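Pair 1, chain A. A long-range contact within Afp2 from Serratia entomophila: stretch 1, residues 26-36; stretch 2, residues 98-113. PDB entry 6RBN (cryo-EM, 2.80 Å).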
# COMPACT_ATOMS: atom_id res chain seq x y z
N ALA A 26 -26.47 71.09 -30.60
CA ALA A 26 -26.98 70.82 -29.26
C ALA A 26 -26.51 71.83 -28.23
O ALA A 26 -27.17 71.98 -27.19
CB ALA A 26 -26.58 69.41 -28.82
N THR A 27 -25.40 72.52 -28.47
CA THR A 27 -24.84 73.45 -27.51
C THR A 27 -25.40 74.86 -27.65
O THR A 27 -24.87 75.79 -27.02
CB THR A 27 -23.32 73.50 -27.65
OG1 THR A 27 -22.97 73.92 -28.97
CG2 THR A 27 -22.73 72.13 -27.39
N ALA A 28 -26.45 75.05 -28.44
CA ALA A 28 -27.06 76.36 -28.64
C ALA A 28 -28.58 76.18 -28.59
O ALA A 28 -29.21 75.95 -29.62
CB ALA A 28 -26.60 76.99 -29.94
N VAL A 29 -29.14 76.28 -27.40
CA VAL A 29 -30.58 76.31 -27.20
C VAL A 29 -30.93 77.63 -26.52
O VAL A 29 -30.72 77.80 -25.32
CB VAL A 29 -31.06 75.11 -26.36
CG1 VAL A 29 -32.56 75.19 -26.12
CG2 VAL A 29 -30.70 73.81 -27.03
N PRO A 30 -31.44 78.60 -27.27
CA PRO A 30 -31.55 79.97 -26.76
C PRO A 30 -32.89 80.26 -26.12
O PRO A 30 -33.89 79.56 -26.31
CB PRO A 30 -31.37 80.81 -28.03
CG PRO A 30 -32.01 79.98 -29.05
CD PRO A 30 -31.73 78.55 -28.71
N LEU A 31 -32.90 81.35 -25.35
CA LEU A 31 -34.11 81.95 -24.81
C LEU A 31 -34.22 83.34 -25.41
O LEU A 31 -33.35 84.19 -25.18
CB LEU A 31 -34.06 82.00 -23.28
CG LEU A 31 -35.26 82.49 -22.46
CD1 LEU A 31 -35.30 81.77 -21.15
CD2 LEU A 31 -35.16 83.97 -22.17
N PHE A 32 -35.28 83.58 -26.18
CA PHE A 32 -35.52 84.89 -26.77
C PHE A 32 -36.47 85.66 -25.86
O PHE A 32 -37.65 85.33 -25.76
CB PHE A 32 -36.10 84.75 -28.17
CG PHE A 32 -35.12 84.25 -29.18
CD1 PHE A 32 -34.24 85.11 -29.79
CD2 PHE A 32 -35.07 82.91 -29.49
CE1 PHE A 32 -33.33 84.65 -30.72
CE2 PHE A 32 -34.17 82.44 -30.42
CZ PHE A 32 -33.30 83.31 -31.03
N ALA A 33 -35.95 86.69 -25.20
CA ALA A 33 -36.74 87.50 -24.29
C ALA A 33 -37.47 88.59 -25.07
O ALA A 33 -36.86 89.30 -25.88
CB ALA A 33 -35.86 88.13 -23.22
N TYR A 34 -38.77 88.72 -24.83
CA TYR A 34 -39.55 89.81 -25.39
C TYR A 34 -40.09 90.69 -24.27
O TYR A 34 -40.11 90.31 -23.10
CB TYR A 34 -40.70 89.29 -26.27
CG TYR A 34 -41.76 88.46 -25.58
CD1 TYR A 34 -41.62 87.09 -25.43
CD2 TYR A 34 -42.93 89.05 -25.12
CE1 TYR A 34 -42.60 86.34 -24.82
CE2 TYR A 34 -43.91 88.31 -24.50
CZ TYR A 34 -43.74 86.95 -24.36
OH TYR A 34 -44.72 86.20 -23.74
N ASP A 35 -40.54 91.88 -24.66
CA ASP A 35 -40.96 92.88 -23.69
C ASP A 35 -42.34 92.54 -23.13
O ASP A 35 -43.20 91.99 -23.82
CB ASP A 35 -40.99 94.26 -24.35
CG ASP A 35 -41.05 95.40 -23.35
OD1 ASP A 35 -41.06 95.15 -22.13
OD2 ASP A 35 -41.09 96.57 -23.78
N SER A 36 -42.54 92.88 -21.86
CA SER A 36 -43.82 92.64 -21.20
C SER A 36 -44.90 93.56 -21.77
O SER A 36 -46.07 93.18 -21.85
CB SER A 36 -43.68 92.84 -19.69
OG SER A 36 -43.36 94.18 -19.39
N ASP A 98 -34.02 73.50 -18.05
CA ASP A 98 -32.82 72.65 -17.94
C ASP A 98 -32.00 72.55 -19.23
O ASP A 98 -30.92 71.95 -19.26
CB ASP A 98 -33.24 71.24 -17.47
CG ASP A 98 -32.10 70.46 -16.84
OD1 ASP A 98 -31.02 71.03 -16.60
OD2 ASP A 98 -32.30 69.25 -16.59
N ASP A 99 -32.48 73.15 -20.31
CA ASP A 99 -31.94 72.94 -21.64
C ASP A 99 -31.33 74.20 -22.21
O ASP A 99 -30.64 74.14 -23.23
CB ASP A 99 -33.06 72.44 -22.57
CG ASP A 99 -32.55 71.67 -23.76
OD1 ASP A 99 -31.32 71.44 -23.85
OD2 ASP A 99 -33.38 71.27 -24.59
N ILE A 100 -31.52 75.33 -21.55
CA ILE A 100 -31.17 76.64 -22.09
C ILE A 100 -29.68 76.88 -21.93
O ILE A 100 -29.12 76.71 -20.84
CB ILE A 100 -31.99 77.73 -21.39
CG1 ILE A 100 -33.47 77.45 -21.57
CG2 ILE A 100 -31.65 79.10 -21.92
CD1 ILE A 100 -34.34 78.23 -20.67
N THR A 101 -29.03 77.27 -23.02
CA THR A 101 -27.63 77.65 -23.01
C THR A 101 -27.40 79.12 -23.32
O THR A 101 -26.39 79.68 -22.90
CB THR A 101 -26.84 76.80 -24.02
OG1 THR A 101 -27.36 77.03 -25.34
CG2 THR A 101 -26.97 75.34 -23.69
N LEU A 102 -28.32 79.76 -24.03
CA LEU A 102 -28.21 81.15 -24.42
C LEU A 102 -29.41 81.94 -23.93
O LEU A 102 -30.54 81.46 -23.97
CB LEU A 102 -28.10 81.29 -25.94
CG LEU A 102 -26.82 80.82 -26.61
CD1 LEU A 102 -27.02 80.80 -28.11
CD2 LEU A 102 -25.69 81.75 -26.24
N ILE A 103 -29.16 83.16 -23.46
CA ILE A 103 -30.21 84.13 -23.19
C ILE A 103 -30.03 85.27 -24.18
O ILE A 103 -29.06 86.03 -24.11
CB ILE A 103 -30.17 84.65 -21.74
CG1 ILE A 103 -30.49 83.51 -20.77
CG2 ILE A 103 -31.16 85.78 -21.55
CD1 ILE A 103 -30.31 83.89 -19.33
N VAL A 104 -30.96 85.37 -25.12
CA VAL A 104 -30.85 86.30 -26.24
C VAL A 104 -31.83 87.44 -25.97
O VAL A 104 -33.05 87.27 -26.11
CB VAL A 104 -31.14 85.61 -27.57
CG1 VAL A 104 -31.07 86.60 -28.70
CG2 VAL A 104 -30.16 84.48 -27.80
N ALA A 105 -31.31 88.59 -25.56
CA ALA A 105 -32.12 89.78 -25.33
C ALA A 105 -32.52 90.34 -26.69
O ALA A 105 -31.76 91.05 -27.34
CB ALA A 105 -31.35 90.81 -24.51
N ALA A 106 -33.73 90.01 -27.13
CA ALA A 106 -34.20 90.39 -28.45
C ALA A 106 -34.85 91.77 -28.37
O ALA A 106 -36.07 91.93 -28.36
CB ALA A 106 -35.17 89.35 -28.99
N GLY A 107 -34.00 92.79 -28.32
CA GLY A 107 -34.46 94.16 -28.22
C GLY A 107 -35.02 94.48 -26.85
O GLY A 107 -36.10 95.07 -26.73
N THR A 108 -34.29 94.10 -25.80
CA THR A 108 -34.79 94.19 -24.44
C THR A 108 -33.64 94.62 -23.53
O THR A 108 -32.52 94.14 -23.67
CB THR A 108 -35.35 92.84 -23.98
OG1 THR A 108 -36.28 92.35 -24.95
CG2 THR A 108 -36.09 92.99 -22.69
N ASP A 109 -33.93 95.52 -22.59
CA ASP A 109 -32.90 96.02 -21.70
C ASP A 109 -33.49 96.35 -20.33
O ASP A 109 -34.70 96.57 -20.19
CB ASP A 109 -32.19 97.25 -22.29
CG ASP A 109 -33.16 98.36 -22.69
OD1 ASP A 109 -34.39 98.17 -22.62
OD2 ASP A 109 -32.67 99.44 -23.08
N THR A 110 -32.61 96.34 -19.32
CA THR A 110 -32.79 96.77 -17.92
C THR A 110 -33.76 95.91 -17.12
O THR A 110 -33.96 96.16 -15.92
CB THR A 110 -33.23 98.25 -17.83
OG1 THR A 110 -34.55 98.42 -18.37
CG2 THR A 110 -32.24 99.15 -18.55
N THR A 111 -34.36 94.90 -17.73
CA THR A 111 -35.16 93.89 -17.05
C THR A 111 -34.63 92.50 -17.30
O THR A 111 -34.60 91.67 -16.38
CB THR A 111 -36.62 93.99 -17.51
OG1 THR A 111 -37.09 95.33 -17.31
CG2 THR A 111 -37.51 93.05 -16.71
N THR A 112 -34.17 92.23 -18.52
CA THR A 112 -33.35 91.06 -18.78
C THR A 112 -32.02 91.15 -18.04
O THR A 112 -31.52 90.13 -17.55
CB THR A 112 -33.13 90.92 -20.29
OG1 THR A 112 -34.39 90.81 -20.94
CG2 THR A 112 -32.32 89.68 -20.63
N TYR A 113 -31.48 92.36 -17.89
CA TYR A 113 -30.17 92.55 -17.27
C TYR A 113 -30.20 92.18 -15.79
O TYR A 113 -29.30 91.51 -15.28
CB TYR A 113 -29.70 94.00 -17.41
CG TYR A 113 -29.48 94.52 -18.82
CD1 TYR A 113 -29.38 93.67 -19.91
CD2 TYR A 113 -29.37 95.89 -19.04
CE1 TYR A 113 -29.20 94.17 -21.18
CE2 TYR A 113 -29.18 96.39 -20.31
CZ TYR A 113 -29.09 95.52 -21.37
OH TYR A 113 -28.91 96.01 -22.64

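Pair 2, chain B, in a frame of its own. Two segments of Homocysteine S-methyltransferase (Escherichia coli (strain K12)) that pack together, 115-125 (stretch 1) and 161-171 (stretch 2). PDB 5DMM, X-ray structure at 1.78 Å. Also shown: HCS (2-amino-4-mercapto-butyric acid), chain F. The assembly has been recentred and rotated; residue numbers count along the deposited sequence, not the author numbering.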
# COMPACT_ATOMS: atom_id res chain seq x y z
N THR B 115 -0.37 -9.70 16.64
CA THR B 115 0.41 -8.58 16.13
C THR B 115 -0.34 -7.82 15.06
O THR B 115 -0.91 -8.43 14.15
CB THR B 115 1.76 -9.06 15.57
OG1 THR B 115 2.47 -9.76 16.60
CG2 THR B 115 2.60 -7.87 15.10
N LEU B 116 -0.37 -6.50 15.18
CA LEU B 116 -1.00 -5.64 14.17
C LEU B 116 0.05 -4.66 13.62
O LEU B 116 0.88 -4.14 14.37
CB LEU B 116 -2.19 -4.86 14.76
CG LEU B 116 -3.34 -5.66 15.38
CD1 LEU B 116 -4.44 -4.72 15.85
CD2 LEU B 116 -3.91 -6.68 14.38
N LEU B 117 0.01 -4.43 12.32
CA LEU B 117 1.01 -3.60 11.66
C LEU B 117 0.41 -2.30 11.10
O LEU B 117 -0.82 -2.20 10.90
CB LEU B 117 1.68 -4.38 10.53
CG LEU B 117 2.41 -5.66 10.96
CD1 LEU B 117 2.92 -6.40 9.74
CD2 LEU B 117 3.55 -5.32 11.91
N VAL B 118 1.28 -1.32 10.88
CA VAL B 118 0.93 -0.11 10.14
C VAL B 118 1.91 0.03 8.97
O VAL B 118 3.12 0.09 9.15
CB VAL B 118 1.00 1.15 11.03
CG1 VAL B 118 0.73 2.42 10.20
CG2 VAL B 118 0.01 1.05 12.19
N ALA B 119 1.38 0.08 7.75
CA ALA B 119 2.23 0.24 6.58
C ALA B 119 2.05 1.64 6.03
O ALA B 119 0.92 2.07 5.79
CB ALA B 119 1.90 -0.80 5.53
N GLY B 120 3.16 2.34 5.79
CA GLY B 120 3.08 3.68 5.23
C GLY B 120 2.92 3.63 3.71
O GLY B 120 3.77 3.08 3.01
N SER B 121 1.83 4.20 3.20
CA SER B 121 1.58 4.17 1.77
C SER B 121 2.53 5.09 0.99
O SER B 121 2.62 6.30 1.27
CB SER B 121 0.15 4.57 1.46
OG SER B 121 0.03 4.71 0.06
N VAL B 122 3.20 4.50 0.01
CA VAL B 122 4.04 5.22 -0.93
C VAL B 122 3.50 5.02 -2.34
O VAL B 122 3.66 3.95 -2.94
CB VAL B 122 5.50 4.73 -0.86
CG1 VAL B 122 6.33 5.27 -2.03
CG2 VAL B 122 6.11 5.15 0.47
N GLY B 123 2.83 6.04 -2.86
CA GLY B 123 2.24 5.94 -4.19
C GLY B 123 3.24 6.37 -5.25
O GLY B 123 4.27 6.98 -4.93
N PRO B 124 2.93 6.07 -6.52
CA PRO B 124 3.86 6.37 -7.61
C PRO B 124 3.84 7.84 -8.00
O PRO B 124 2.90 8.55 -7.68
CB PRO B 124 3.32 5.51 -8.76
CG PRO B 124 1.83 5.46 -8.51
CD PRO B 124 1.69 5.43 -7.00
N TYR B 125 4.87 8.25 -8.73
CA TYR B 125 4.97 9.59 -9.31
C TYR B 125 3.75 9.87 -10.20
O TYR B 125 3.25 10.99 -10.25
CB TYR B 125 6.28 9.71 -10.09
CG TYR B 125 6.54 11.08 -10.66
CD1 TYR B 125 6.98 12.12 -9.84
CD2 TYR B 125 6.35 11.34 -12.01
CE1 TYR B 125 7.21 13.38 -10.36
CE2 TYR B 125 6.59 12.60 -12.54
CZ TYR B 125 7.02 13.61 -11.71
OH TYR B 125 7.26 14.86 -12.23
N GLY B 161 7.02 6.22 12.65
CA GLY B 161 6.92 4.87 13.19
C GLY B 161 6.14 3.82 12.41
O GLY B 161 5.65 2.87 13.01
N ALA B 162 6.00 3.99 11.10
CA ALA B 162 5.49 2.91 10.25
C ALA B 162 6.33 1.64 10.43
O ALA B 162 7.55 1.73 10.52
CB ALA B 162 5.51 3.34 8.78
N ASP B 163 5.67 0.48 10.48
CA ASP B 163 6.37 -0.79 10.59
C ASP B 163 7.02 -1.16 9.27
O ASP B 163 8.09 -1.77 9.24
CB ASP B 163 5.42 -1.91 11.03
CG ASP B 163 4.81 -1.62 12.38
OD1 ASP B 163 5.59 -1.43 13.35
OD2 ASP B 163 3.57 -1.55 12.47
N LEU B 164 6.35 -0.79 8.19
CA LEU B 164 6.93 -0.98 6.87
C LEU B 164 6.30 -0.03 5.87
O LEU B 164 5.37 0.70 6.19
CB LEU B 164 6.78 -2.42 6.40
CG LEU B 164 5.39 -2.93 6.05
CD1 LEU B 164 5.55 -4.33 5.44
CD2 LEU B 164 4.48 -3.03 7.26
N LEU B 165 6.86 -0.04 4.66
CA LEU B 165 6.42 0.83 3.59
C LEU B 165 5.67 0.01 2.57
O LEU B 165 6.13 -1.05 2.14
CB LEU B 165 7.59 1.54 2.93
CG LEU B 165 8.48 2.39 3.83
CD1 LEU B 165 9.65 2.98 3.06
CD2 LEU B 165 7.67 3.53 4.46
N ALA B 166 4.50 0.50 2.21
CA ALA B 166 3.71 -0.08 1.12
C ALA B 166 3.96 0.72 -0.15
O ALA B 166 3.27 1.72 -0.42
CB ALA B 166 2.24 -0.07 1.48
N CYS B 167 4.96 0.31 -0.93
CA CYS B 167 5.26 0.98 -2.18
C CYS B 167 4.34 0.35 -3.21
O CYS B 167 4.56 -0.79 -3.60
CB CYS B 167 6.73 0.82 -2.55
SG CYS B 167 7.84 1.48 -1.27
N GLU B 168 3.30 1.07 -3.61
CA GLU B 168 2.16 0.42 -4.27
C GLU B 168 1.67 1.10 -5.53
O GLU B 168 1.96 2.28 -5.77
CB GLU B 168 1.00 0.33 -3.28
CG GLU B 168 0.53 1.72 -2.80
CD GLU B 168 -0.60 1.63 -1.78
OE1 GLU B 168 -1.11 0.52 -1.54
OE2 GLU B 168 -0.97 2.70 -1.23
N THR B 169 0.91 0.36 -6.33
CA THR B 169 0.33 0.87 -7.57
C THR B 169 1.43 1.37 -8.52
O THR B 169 1.24 2.33 -9.28
CB THR B 169 -0.70 2.02 -7.29
OG1 THR B 169 -1.37 1.77 -6.05
CG2 THR B 169 -1.73 2.12 -8.40
N LEU B 170 2.58 0.70 -8.49
CA LEU B 170 3.77 1.13 -9.23
C LEU B 170 3.75 0.62 -10.68
O LEU B 170 3.69 -0.58 -10.90
CB LEU B 170 5.03 0.64 -8.53
CG LEU B 170 5.18 0.94 -7.03
CD1 LEU B 170 6.44 0.28 -6.51
CD2 LEU B 170 5.21 2.44 -6.77
N PRO B 171 3.82 1.52 -11.67
CA PRO B 171 3.71 1.16 -13.08
C PRO B 171 5.01 1.24 -13.87
O PRO B 171 5.04 0.80 -15.02
CB PRO B 171 2.75 2.21 -13.61
CG PRO B 171 3.18 3.46 -12.84
CD PRO B 171 3.67 2.98 -11.48
N HCS F . -4.43 4.79 -1.72
CA HCS F . -4.58 3.36 -1.86
CB HCS F . -4.05 2.91 -3.21
CG HCS F . -4.82 3.57 -4.35
SD HCS F . -4.38 2.78 -5.92
C HCS F . -3.82 2.66 -0.77
OXT HCS F . -3.17 3.36 0.04
O HCS F . -3.87 1.41 -0.71

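Both pairs are two neighbouring parallel β-strands, and 14 central residues superpose on N, CA and C with an RMSD of 0.9 Å. The strand axes approach to 4.4 Å in pair 1 and 4.3 Å in pair 2, with signed crossing angles of -23° and -39°. The hydrogen-bond ladder is the same. In pair 1, Leu31(A) N donates to Leu102(A) O (2.7 Å), Val104(A) N to Leu31(A) O (2.7 Å) and Ala33(A) N to Val104(A) O (3.1 Å). At the matched positions of pair 2, Gly120(B) N donates to Leu164(B) O, Ala166(B) N to Gly120(B) O and Val122(B) N to Ala166(B) O, each at 2.8 Å. The next rung differs in quality: Ala106(A) N to Ala33(A) O is weak (3.4 Å, 140°), whereas Glu168(B) N to Val122(B) O is 3.0 Å and nearly straight (167°).

The closest positional match lies just before the second strand, and the two residues make equivalent backbone bonds. Thr101(A) and Asp163(B) coincide within 0.2 Å at CA, and each uses a side-chain oxygen to accept a backbone NH: Val29(A) N to Thr101(A) OG1, and Val118(B) N to Asp163(B) OD2, both 2.8 Å. Each also donates its own N to the carbonyl of the same partner, Thr101(A) N to Val29(A) O and Asp163(B) N to Val118(B) O, both 2.9 Å, so one residue closes a two-bond clasp. Threonine adds a bond that its hydroxyl can donate, from Thr101(A) OG1 to Thr27(A) O at 3.2 Å.

The packing diverges on the face carrying Pro30(A), Phe32(A), Leu102(A) and Val104(A). There, Phe32(A) CE1 lies 3.6 Å from Val104(A) CG1, and Pro30(A) CB lies 3.9 Å from Val104(A) CG2. Pair 2 places Ala119(B), Ser121(B), Leu164(B) and Ala166(B) at these positions; Ala119(B) CB meets Leu164(B) CD2 at 3.8 Å and Ala166(B) CB at 4.1 Å. The apolar edge contact of Phe32(A) CD1 with Ala106(A) CB (4.4 Å) has a polar counterpart in the hydrogen bond from Ser121(B) OG to Glu168(B) OE2 (2.6 Å). That glutamate oxygen also lies 2.6 Å from HCS OXT, placing this polar pair beside the bound homocysteine.

On the other face, Leu31(A) CD1 reaches Ile100(A) CD1 at 3.7 Å. Its match, Gly120(B), has no side chain, and Ala162(B) CB sits 3.9 Å from Gly120(B) N; an ideal CB on the glycine would lie 3.6 Å from that methyl. Farther along, Ala33(A) corresponds to Val122(B), whose CB lies 4.0 Å from Cys167(B) SG.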